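Long-range contact in uncharacterized protein (Leptospirillum rubarum, PDB 3O2I), which is of unknown function, belongs to a family that is itself uncharacterised, and forms, in the crystal, a two-chain assembly whose beta-sheet runs across the subunit interface: residues M27-L32 / R42-H47. Residues are numbered along the deposited sequence; the frame is centred on the assembly and turned at random.
Sequences MHIYEL and RIYLLH
Glu-31 runs alongside Tyr-44 on one face of an antiparallel beta hairpin, whose strands 28-35 and 41-47 follow each other in the chain. The ladder is regular: His-28, Tyr-30 and Leu-32 form hydrogen-bonded pairs with His-47, Leu-45 and Ile-43, each closed by two backbone bonds, and the N-H of Tyr-30 reaches the oxygen of Leu-45 almost straight. Ile-29 and Glu-31 face Leu-46 and Tyr-44 in the non-hydrogen-bonded pairs. There CG1 of Ile-29 runs alongside Leu-46, 3.9 Å from its CD1, and Ile-29 CG2 comes to the edge of the Tyr-44 ring. With CG anti to the backbone N (chi1 -176°) and an extended chain beyond it, Glu-31 travels along that ring, its CD 3.3 Å from Tyr-44 CE1; carboxylate and ring planes differ by 27°. Arg-42 reaches the same carboxylate by its own extended chain, forming a salt bridge whose arginine is solvent-exposed while Glu-31 is buried. An alanine in place of Glu-31 would remove the carboxylate and is likely to leave the Arg-42 guanidinium without its charged mate here and the CE1 side of Tyr-44 less covered. On the other face, Leu-32 CB packs 4.2 Å from Ile-43 CB; Leu-32 is covered by Phe-56 and Leu-60 of helix 53-63 and Ile-76 of helix 72-87, and Leu-45 by Leu-83 of the latter. Residues 29-32 also pair in parallel with a strand of the second subunit, while strand 90-91 flanks 41-47, which places the hairpin inside a sheet continuing through the dimer. In the salt bridge, Arg-42 NH2 meets Glu-31 OE2 at 2.7 Å on its syn side, 29° out of the carboxylate plane.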
# COMPACT_ATOMS: atom_id res chain seq x y z
N MSE B 27 8.61 3.50 8.80
CA MSE B 27 8.85 2.59 7.69
C MSE B 27 8.31 3.08 6.35
O MSE B 27 7.39 3.88 6.29
CB MSE B 27 8.28 1.21 7.99
CG MSE B 27 9.07 0.45 9.05
SE MSE B 27 8.72 -1.45 8.99
CE MSE B 27 10.44 -2.04 8.21
N HIS B 28 8.90 2.57 5.27
CA HIS B 28 8.46 2.93 3.93
C HIS B 28 8.07 1.70 3.12
O HIS B 28 8.63 0.62 3.28
CB HIS B 28 9.56 3.73 3.24
CG HIS B 28 9.81 5.05 3.90
ND1 HIS B 28 9.19 6.22 3.50
CD2 HIS B 28 10.59 5.38 4.96
CE1 HIS B 28 9.59 7.21 4.27
NE2 HIS B 28 10.44 6.73 5.16
N ILE B 29 7.10 1.90 2.23
CA ILE B 29 6.51 0.82 1.44
C ILE B 29 6.98 0.84 -0.01
O ILE B 29 6.88 1.87 -0.68
CB ILE B 29 4.96 0.96 1.45
CG1 ILE B 29 4.43 1.01 2.90
CG2 ILE B 29 4.32 -0.14 0.63
CD1 ILE B 29 2.91 1.28 3.01
N TYR B 30 7.45 -0.31 -0.50
CA TYR B 30 7.88 -0.46 -1.88
C TYR B 30 7.08 -1.56 -2.57
O TYR B 30 7.17 -2.73 -2.22
CB TYR B 30 9.41 -0.71 -1.97
CG TYR B 30 10.13 0.48 -1.44
CD1 TYR B 30 10.52 1.51 -2.28
CD2 TYR B 30 10.35 0.63 -0.08
CE1 TYR B 30 11.13 2.64 -1.78
CE2 TYR B 30 10.96 1.75 0.42
CZ TYR B 30 11.34 2.76 -0.43
OH TYR B 30 11.93 3.88 0.08
N GLU B 31 6.28 -1.15 -3.55
CA GLU B 31 5.45 -2.09 -4.28
C GLU B 31 5.99 -2.44 -5.67
O GLU B 31 6.44 -1.57 -6.42
CB GLU B 31 4.04 -1.54 -4.41
CG GLU B 31 3.07 -2.49 -5.07
CD GLU B 31 1.70 -1.84 -5.31
OE1 GLU B 31 1.60 -0.60 -5.17
OE2 GLU B 31 0.74 -2.57 -5.63
N LEU B 32 5.92 -3.72 -6.02
CA LEU B 32 6.26 -4.22 -7.35
C LEU B 32 5.01 -4.81 -7.98
O LEU B 32 4.33 -5.65 -7.38
CB LEU B 32 7.34 -5.30 -7.25
CG LEU B 32 8.71 -4.89 -6.69
CD1 LEU B 32 9.52 -6.12 -6.33
CD2 LEU B 32 9.47 -4.02 -7.66
N ARG B 42 0.73 -8.22 -7.15
CA ARG B 42 1.17 -7.09 -6.35
C ARG B 42 2.00 -7.56 -5.16
O ARG B 42 1.55 -8.36 -4.34
CB ARG B 42 -0.02 -6.24 -5.89
CG ARG B 42 -0.54 -5.30 -6.98
CD ARG B 42 -1.83 -4.59 -6.61
NE ARG B 42 -2.35 -3.88 -7.77
CZ ARG B 42 -2.03 -2.62 -8.09
NH1 ARG B 42 -2.55 -2.07 -9.19
NH2 ARG B 42 -1.21 -1.91 -7.32
N ILE B 43 3.23 -7.07 -5.09
CA ILE B 43 4.13 -7.40 -3.99
C ILE B 43 4.40 -6.12 -3.23
O ILE B 43 4.82 -5.12 -3.81
CB ILE B 43 5.48 -7.93 -4.48
CG1 ILE B 43 5.30 -9.02 -5.54
CG2 ILE B 43 6.31 -8.44 -3.30
CD1 ILE B 43 5.21 -10.41 -4.96
N TYR B 44 4.17 -6.16 -1.93
CA TYR B 44 4.41 -5.00 -1.08
C TYR B 44 5.58 -5.30 -0.17
O TYR B 44 5.50 -6.23 0.64
CB TYR B 44 3.16 -4.69 -0.23
CG TYR B 44 1.96 -4.31 -1.08
CD1 TYR B 44 1.79 -3.00 -1.52
CD2 TYR B 44 1.01 -5.25 -1.45
CE1 TYR B 44 0.71 -2.64 -2.30
CE2 TYR B 44 -0.09 -4.90 -2.22
CZ TYR B 44 -0.23 -3.60 -2.65
OH TYR B 44 -1.31 -3.23 -3.42
N LEU B 45 6.65 -4.53 -0.30
CA LEU B 45 7.82 -4.68 0.56
C LEU B 45 7.96 -3.49 1.51
O LEU B 45 7.62 -2.37 1.17
CB LEU B 45 9.09 -4.78 -0.28
CG LEU B 45 9.15 -5.88 -1.34
CD1 LEU B 45 10.54 -5.87 -1.98
CD2 LEU B 45 8.86 -7.23 -0.74
N LEU B 46 8.48 -3.76 2.69
CA LEU B 46 8.68 -2.72 3.70
C LEU B 46 10.16 -2.53 3.95
O LEU B 46 10.91 -3.50 3.94
CB LEU B 46 8.04 -3.15 5.02
CG LEU B 46 6.56 -2.88 5.25
CD1 LEU B 46 5.87 -2.49 3.95
CD2 LEU B 46 5.89 -4.08 5.93
N HIS B 47 10.56 -1.29 4.19
CA HIS B 47 11.92 -1.02 4.65
C HIS B 47 11.92 0.11 5.67
O HIS B 47 11.11 1.03 5.58
CB HIS B 47 12.84 -0.65 3.48
CG HIS B 47 14.29 -0.89 3.75
ND1 HIS B 47 15.02 -0.11 4.61
CD2 HIS B 47 15.14 -1.84 3.28
CE1 HIS B 47 16.26 -0.57 4.66
NE2 HIS B 47 16.36 -1.62 3.87